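Local coordinates for probable glutathione reductase (Sinorhizobium meliloti, PDB 4DNA), which probably catalyses the NADPH-dependent reduction of glutathione disulfide to glutathione, as an FAD-containing homodimer of the pyridine nucleotide-disulfide oxidoreductase family, at residues 15-29 and 317-329. Residues are numbered along the deposited sequence; the frame is centred on the assembly and turned at random.
Sequences SGGVRSGRLAAALGK and AIHEAMCFIETEY. With FAD (flavin-adenine dinucleotide), chain C.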
loop_
_atom_site.group_PDB
_atom_site.type_symbol
_atom_site.label_atom_id
_atom_site.label_comp_id
_atom_site.label_asym_id
_atom_site.label_seq_id
_atom_site.Cartn_x
_atom_site.Cartn_y
_atom_site.Cartn_z
ATOM N N SER A 15 -18.207 -2.026 -18.650
ATOM C CA SER A 15 -16.999 -1.218 -18.660
ATOM C C SER A 15 -16.534 -0.883 -20.086
ATOM O O SER A 15 -16.382 0.295 -20.451
ATOM C CB SER A 15 -15.904 -1.934 -17.863
ATOM O OG SER A 15 -16.316 -2.216 -16.519
ATOM N N GLY A 16 -16.347 -1.914 -20.904
ATOM C CA GLY A 16 -15.935 -1.711 -22.291
ATOM C C GLY A 16 -16.866 -0.827 -23.116
ATOM O O GLY A 16 -16.419 0.094 -23.797
ATOM N N GLY A 17 -18.160 -1.118 -23.047
ATOM C CA GLY A 17 -19.147 -0.440 -23.856
ATOM C C GLY A 17 -19.325 1.009 -23.483
ATOM O O GLY A 17 -19.420 1.871 -24.358
ATOM N N VAL A 18 -19.370 1.273 -22.182
ATOM C CA VAL A 18 -19.601 2.622 -21.691
ATOM C C VAL A 18 -18.444 3.530 -22.077
ATOM O O VAL A 18 -18.654 4.631 -22.591
ATOM C CB VAL A 18 -19.845 2.648 -20.167
ATOM C CG1 VAL A 18 -19.716 4.061 -19.615
ATOM C CG2 VAL A 18 -21.215 2.069 -19.848
ATOM N N ARG A 19 -17.226 3.054 -21.849
ATOM C CA ARG A 19 -16.058 3.794 -22.278
ATOM C C ARG A 19 -16.197 4.112 -23.761
ATOM O O ARG A 19 -16.151 5.283 -24.156
ATOM C CB ARG A 19 -14.778 3.007 -22.004
ATOM C CG ARG A 19 -13.490 3.767 -22.327
ATOM C CD ARG A 19 -13.363 5.103 -21.592
ATOM N NE ARG A 19 -13.876 5.054 -20.217
ATOM C CZ ARG A 19 -13.135 5.105 -19.110
ATOM N NH1 ARG A 19 -11.815 5.217 -19.175
ATOM N NH2 ARG A 19 -13.730 5.051 -17.922
ATOM N N SER A 20 -16.422 3.065 -24.554
ATOM C CA SER A 20 -16.552 3.184 -25.990
ATOM C C SER A 20 -17.553 4.248 -26.389
ATOM O O SER A 20 -17.203 5.196 -27.078
ATOM C CB SER A 20 -16.921 1.839 -26.602
ATOM O OG SER A 20 -15.839 0.931 -26.478
ATOM N N GLY A 21 -18.790 4.097 -25.927
ATOM C CA GLY A 21 -19.867 5.028 -26.261
ATOM C C GLY A 21 -19.548 6.451 -25.841
ATOM O O GLY A 21 -19.541 7.362 -26.674
ATOM N N ARG A 22 -19.261 6.632 -24.550
ATOM C CA ARG A 22 -18.973 7.947 -23.998
ATOM C C ARG A 22 -17.863 8.587 -24.793
ATOM O O ARG A 22 -18.028 9.700 -25.269
ATOM C CB ARG A 22 -18.595 7.867 -22.516
ATOM C CG ARG A 22 -18.712 9.185 -21.756
ATOM C CD ARG A 22 -18.153 9.086 -20.337
ATOM N NE ARG A 22 -16.693 9.131 -20.332
ATOM C CZ ARG A 22 -15.901 8.124 -19.972
ATOM N NH1 ARG A 22 -16.423 6.969 -19.544
ATOM N NH2 ARG A 22 -14.577 8.278 -20.021
ATOM N N LEU A 23 -16.747 7.887 -24.975
ATOM C CA LEU A 23 -15.638 8.480 -25.713
ATOM C C LEU A 23 -16.081 8.941 -27.093
ATOM O O LEU A 23 -15.909 10.109 -27.439
ATOM C CB LEU A 23 -14.444 7.528 -25.830
ATOM C CG LEU A 23 -13.447 7.415 -24.669
ATOM C CD1 LEU A 23 -12.269 6.555 -25.095
ATOM C CD2 LEU A 23 -12.968 8.773 -24.194
ATOM N N ALA A 24 -16.686 8.030 -27.856
ATOM C CA ALA A 24 -17.079 8.287 -29.247
ATOM C C ALA A 24 -18.112 9.402 -29.403
ATOM O O ALA A 24 -18.031 10.198 -30.343
ATOM C CB ALA A 24 -17.583 7.011 -29.898
ATOM N N ALA A 25 -19.083 9.445 -28.491
ATOM C CA ALA A 25 -20.104 10.492 -28.491
ATOM C C ALA A 25 -19.457 11.847 -28.253
ATOM O O ALA A 25 -19.779 12.827 -28.930
ATOM C CB ALA A 25 -21.157 10.210 -27.432
ATOM N N ALA A 26 -18.525 11.879 -27.299
ATOM C CA ALA A 26 -17.756 13.077 -26.982
ATOM C C ALA A 26 -16.849 13.535 -28.140
ATOM O O ALA A 26 -16.074 14.483 -27.986
ATOM C CB ALA A 26 -16.943 12.865 -25.710
ATOM N N LEU A 27 -16.936 12.855 -29.285
ATOM C CA LEU A 27 -16.274 13.304 -30.521
ATOM C C LEU A 27 -17.297 13.755 -31.576
ATOM O O LEU A 27 -16.979 13.838 -32.761
ATOM C CB LEU A 27 -15.336 12.218 -31.083
ATOM C CG LEU A 27 -13.949 12.041 -30.449
ATOM C CD1 LEU A 27 -13.307 10.752 -30.930
ATOM C CD2 LEU A 27 -13.029 13.220 -30.733
ATOM N N GLY A 28 -18.520 14.039 -31.132
ATOM C CA GLY A 28 -19.590 14.495 -32.012
ATOM C C GLY A 28 -20.060 13.447 -33.003
ATOM O O GLY A 28 -20.465 13.785 -34.121
ATOM N N LYS A 29 -19.999 12.178 -32.602
ATOM C CA LYS A 29 -20.507 11.077 -33.418
ATOM C C LYS A 29 -21.902 10.694 -32.943
ATOM O O LYS A 29 -22.183 10.702 -31.742
ATOM C CB LYS A 29 -19.592 9.841 -33.332
ATOM C CG LYS A 29 -18.124 10.057 -33.693
ATOM C CD LYS A 29 -17.889 10.125 -35.198
ATOM C CE LYS A 29 -16.431 10.448 -35.515
ATOM N NZ LYS A 29 -16.223 10.889 -36.925
ATOM N N ALA A 317 -10.658 -4.311 -20.523
ATOM C CA ALA A 317 -11.815 -3.837 -21.267
ATOM C C ALA A 317 -11.688 -2.365 -21.588
ATOM O O ALA A 317 -11.906 -1.964 -22.730
ATOM C CB ALA A 317 -13.091 -4.092 -20.485
ATOM N N ILE A 318 -11.338 -1.568 -20.579
ATOM C CA ILE A 318 -11.261 -0.116 -20.726
ATOM C C ILE A 318 -10.192 0.264 -21.733
ATOM O O ILE A 318 -10.422 1.129 -22.583
ATOM C CB ILE A 318 -11.006 0.599 -19.380
ATOM C CG1 ILE A 318 -12.289 0.601 -18.541
ATOM C CG2 ILE A 318 -10.513 2.024 -19.612
ATOM C CD1 ILE A 318 -12.078 0.812 -17.058
ATOM N N HIS A 319 -9.040 -0.396 -21.640
ATOM C CA HIS A 319 -7.911 -0.084 -22.493
ATOM C C HIS A 319 -8.208 -0.450 -23.916
ATOM O O HIS A 319 -7.956 0.345 -24.837
ATOM C CB HIS A 319 -6.651 -0.775 -21.992
ATOM C CG HIS A 319 -5.404 -0.401 -22.758
ATOM N ND1 HIS A 319 -5.047 0.882 -22.985
ATOM C CD2 HIS A 319 -4.420 -1.192 -23.339
ATOM C CE1 HIS A 319 -3.901 0.910 -23.685
ATOM N NE2 HIS A 319 -3.515 -0.363 -23.897
ATOM N N GLU A 320 -8.759 -1.652 -24.103
ATOM C CA GLU A 320 -9.240 -2.113 -25.409
ATOM C C GLU A 320 -10.152 -1.093 -26.097
ATOM O O GLU A 320 -10.064 -0.903 -27.312
ATOM C CB GLU A 320 -9.986 -3.433 -25.266
ATOM C CG GLU A 320 -9.104 -4.634 -24.976
ATOM C CD GLU A 320 -9.910 -5.883 -24.656
ATOM O OE1 GLU A 320 -11.156 -5.780 -24.572
ATOM O OE2 GLU A 320 -9.303 -6.970 -24.488
ATOM N N ALA A 321 -11.006 -0.448 -25.305
ATOM C CA ALA A 321 -11.994 0.494 -25.796
ATOM C C ALA A 321 -11.394 1.822 -26.238
ATOM O O ALA A 321 -11.895 2.469 -27.162
ATOM C CB ALA A 321 -13.057 0.723 -24.738
HETATM N N MSE A 322 -10.326 2.227 -25.564
HETATM C CA MSE A 322 -9.603 3.432 -25.931
HETATM C C MSE A 322 -8.832 3.135 -27.171
HETATM O O MSE A 322 -8.895 3.883 -28.136
HETATM C CB MSE A 322 -8.647 3.853 -24.839
HETATM C CG MSE A 322 -9.430 4.215 -23.587
HETATM SE SE MSE A 322 -8.201 5.046 -22.282
HETATM C CE MSE A 322 -6.874 3.580 -22.041
ATOM N N CYS A 323 -8.108 2.029 -27.173
ATOM C CA CYS A 323 -7.432 1.600 -28.387
ATOM C C CYS A 323 -8.370 1.500 -29.578
ATOM O O CYS A 323 -7.972 1.805 -30.699
ATOM C CB CYS A 323 -6.664 0.305 -28.162
ATOM S SG CYS A 323 -5.194 0.654 -27.191
ATOM N N PHE A 324 -9.616 1.103 -29.332
ATOM C CA PHE A 324 -10.618 1.119 -30.384
ATOM C C PHE A 324 -10.915 2.548 -30.887
ATOM O O PHE A 324 -10.833 2.805 -32.088
ATOM C CB PHE A 324 -11.917 0.425 -29.963
ATOM C CG PHE A 324 -13.105 0.873 -30.768
ATOM C CD1 PHE A 324 -13.240 0.500 -32.097
ATOM C CD2 PHE A 324 -14.053 1.729 -30.218
ATOM C CE1 PHE A 324 -14.310 0.942 -32.850
ATOM C CE2 PHE A 324 -15.131 2.176 -30.972
ATOM C CZ PHE A 324 -15.259 1.780 -32.288
ATOM N N ILE A 325 -11.280 3.465 -29.987
ATOM C CA ILE A 325 -11.557 4.845 -30.381
ATOM C C ILE A 325 -10.405 5.405 -31.215
ATOM O O ILE A 325 -10.618 6.011 -32.263
ATOM C CB ILE A 325 -11.873 5.742 -29.157
ATOM C CG1 ILE A 325 -13.361 6.113 -29.139
ATOM C CG2 ILE A 325 -11.066 7.040 -29.188
ATOM C CD1 ILE A 325 -14.296 4.997 -28.731
ATOM N N GLU A 326 -9.187 5.166 -30.741
ATOM C CA GLU A 326 -7.968 5.572 -31.425
ATOM C C GLU A 326 -7.930 4.943 -32.821
ATOM O O GLU A 326 -8.019 5.665 -33.813
ATOM C CB GLU A 326 -6.740 5.172 -30.585
ATOM C CG GLU A 326 -5.569 6.154 -30.614
ATOM C CD GLU A 326 -5.820 7.445 -29.846
ATOM O OE1 GLU A 326 -6.581 7.426 -28.858
ATOM O OE2 GLU A 326 -5.245 8.486 -30.229
ATOM N N THR A 327 -7.843 3.607 -32.886
ATOM C CA THR A 327 -7.799 2.880 -34.158
ATOM C C THR A 327 -8.856 3.375 -35.147
ATOM O O THR A 327 -8.516 3.912 -36.189
ATOM C CB THR A 327 -7.941 1.349 -33.974
ATOM O OG1 THR A 327 -6.785 0.818 -33.303
ATOM C CG2 THR A 327 -8.091 0.660 -35.326
ATOM N N GLU A 328 -10.127 3.217 -34.798
ATOM C CA GLU A 328 -11.230 3.502 -35.708
ATOM C C GLU A 328 -11.456 4.998 -35.970
ATOM O O GLU A 328 -11.979 5.369 -37.021
ATOM C CB GLU A 328 -12.516 2.845 -35.196
ATOM C CG GLU A 328 -13.794 3.178 -35.962
ATOM C CD GLU A 328 -13.865 2.546 -37.346
ATOM O OE1 GLU A 328 -13.171 1.540 -37.588
ATOM O OE2 GLU A 328 -14.620 3.054 -38.197
ATOM N N TYR A 329 -11.053 5.864 -35.046
ATOM C CA TYR A 329 -11.399 7.274 -35.198
ATOM C C TYR A 329 -10.246 8.263 -35.335
ATOM O O TYR A 329 -10.361 9.215 -36.091
ATOM C CB TYR A 329 -12.362 7.710 -34.099
ATOM C CG TYR A 329 -13.709 7.029 -34.186
ATOM C CD1 TYR A 329 -14.454 7.076 -35.365
ATOM C CD2 TYR A 329 -14.248 6.342 -33.086
ATOM C CE1 TYR A 329 -15.693 6.464 -35.454
ATOM C CE2 TYR A 329 -15.490 5.724 -33.169
ATOM C CZ TYR A 329 -16.204 5.792 -34.355
ATOM O OH TYR A 329 -17.430 5.196 -34.471
HETATM P PA FAD C . -19.446 -6.348 -18.660
HETATM O O1A FAD C . -19.529 -7.843 -18.404
HETATM O O2A FAD C . -18.924 -5.375 -17.626
HETATM O O5B FAD C . -20.898 -5.817 -19.095
HETATM C C5B FAD C . -21.412 -5.952 -20.427
HETATM C C4B FAD C . -22.890 -5.606 -20.335
HETATM O O4B FAD C . -23.619 -5.975 -21.505
HETATM C C3B FAD C . -23.519 -6.346 -19.170
HETATM O O3B FAD C . -24.076 -5.380 -18.267
HETATM C C2B FAD C . -24.556 -7.251 -19.807
HETATM O O2B FAD C . -25.710 -7.389 -18.978
HETATM C C1B FAD C . -24.871 -6.546 -21.119
HETATM N N9A FAD C . -25.321 -7.448 -22.204
HETATM C C8A FAD C . -24.928 -8.727 -22.357
HETATM N N7A FAD C . -25.474 -9.302 -23.455
HETATM C C5A FAD C . -26.235 -8.364 -24.030
HETATM C C6A FAD C . -27.081 -8.333 -25.233
HETATM N N6A FAD C . -27.178 -9.466 -25.971
HETATM N N1A FAD C . -27.725 -7.172 -25.526
HETATM C C2A FAD C . -27.597 -6.077 -24.738
HETATM N N3A FAD C . -26.835 -6.041 -23.620
HETATM C C4A FAD C . -26.138 -7.139 -23.217
HETATM N N1 FAD C . -11.886 -7.210 -12.722
HETATM C C2 FAD C . -10.889 -6.474 -12.182
HETATM O O2 FAD C . -10.128 -5.830 -12.936
HETATM N N3 FAD C . -10.692 -6.419 -10.851
HETATM C C4 FAD C . -11.462 -7.084 -9.967
HETATM O O4 FAD C . -11.247 -6.993 -8.733
HETATM C C4X FAD C . -12.572 -7.919 -10.489
HETATM N N5 FAD C . -13.393 -8.614 -9.670
HETATM C C5X FAD C . -14.403 -9.360 -10.192
HETATM C C6 FAD C . -15.249 -10.078 -9.346
HETATM C C7 FAD C . -16.286 -10.856 -9.873
HETATM C C7M FAD C . -17.175 -11.611 -8.917
HETATM C C8 FAD C . -16.506 -10.911 -11.353
HETATM C C8M FAD C . -17.612 -11.717 -11.978
HETATM C C9 FAD C . -15.663 -10.199 -12.196
HETATM C C9A FAD C . -14.623 -9.432 -11.675
HETATM N N10 FAD C . -13.778 -8.711 -12.542
HETATM C C10 FAD C . -12.739 -7.942 -11.967
HETATM C "C1'" FAD C . -13.990 -8.786 -13.999
HETATM C "C2'" FAD C . -14.697 -7.567 -14.574
HETATM O "O2'" FAD C . -15.935 -7.363 -13.885
HETATM C "C3'" FAD C . -14.916 -7.733 -16.078
HETATM O "O3'" FAD C . -13.673 -8.133 -16.667
HETATM C "C4'" FAD C . -15.405 -6.455 -16.762
HETATM O "O4'" FAD C . -16.721 -6.136 -16.293
HETATM C "C5'" FAD C . -15.436 -6.618 -18.272
HETATM O "O5'" FAD C . -16.501 -5.826 -18.793
HETATM P P FAD C . -17.102 -5.995 -20.285
HETATM O O1P FAD C . -16.874 -4.712 -21.062
HETATM O O2P FAD C . -16.666 -7.319 -20.867
HETATM O O3P FAD C . -18.690 -6.078 -20.056
#
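With CG trans to the backbone N (chi1 -175°), Arg19 lays CG against Ala321 CB and bends at the next two torsions, which brings NH1 within 3.5 Å of Ile318 CG2; Ser20, with OG beside its backbone N (chi1 -68°), sets that hydroxyl against the same alanine methyl. Helix 15-25 and residues 317-329 of helix 314-329 belong to the Rossmann-type FAD domain, the former beginning within the apparent GxGxxG motif that follows strand 6-11, with Gly17 as its last glycine. They run in the same direction and cross at -29°, their short-segment axes 8.0 Å apart at closest approach, and no hydrogen bond joins them. Small residues permit this closeness: Gly16 and Ser20 lie opposite Ala317 and Ala321. Farther along, Ile325 wedges CG1 against Leu23 CB at 3.8 Å and turns CD1 to Ala24, whose methyl also meets Tyr329 CE2. Leu8 of strand 6-11 touches Ala24, Phe324 and Tyr329, tying both helices to the parallel sheet. Gly16 O accepts hydrogen bonds from Ser20 N and Ser20 OG on opposite faces of its plane, while at the cofactor end Gly16 N donates a hydrogen bond to FAD O1P over 2.9 Å, with Ala317 CB beside that phosphate oxygen.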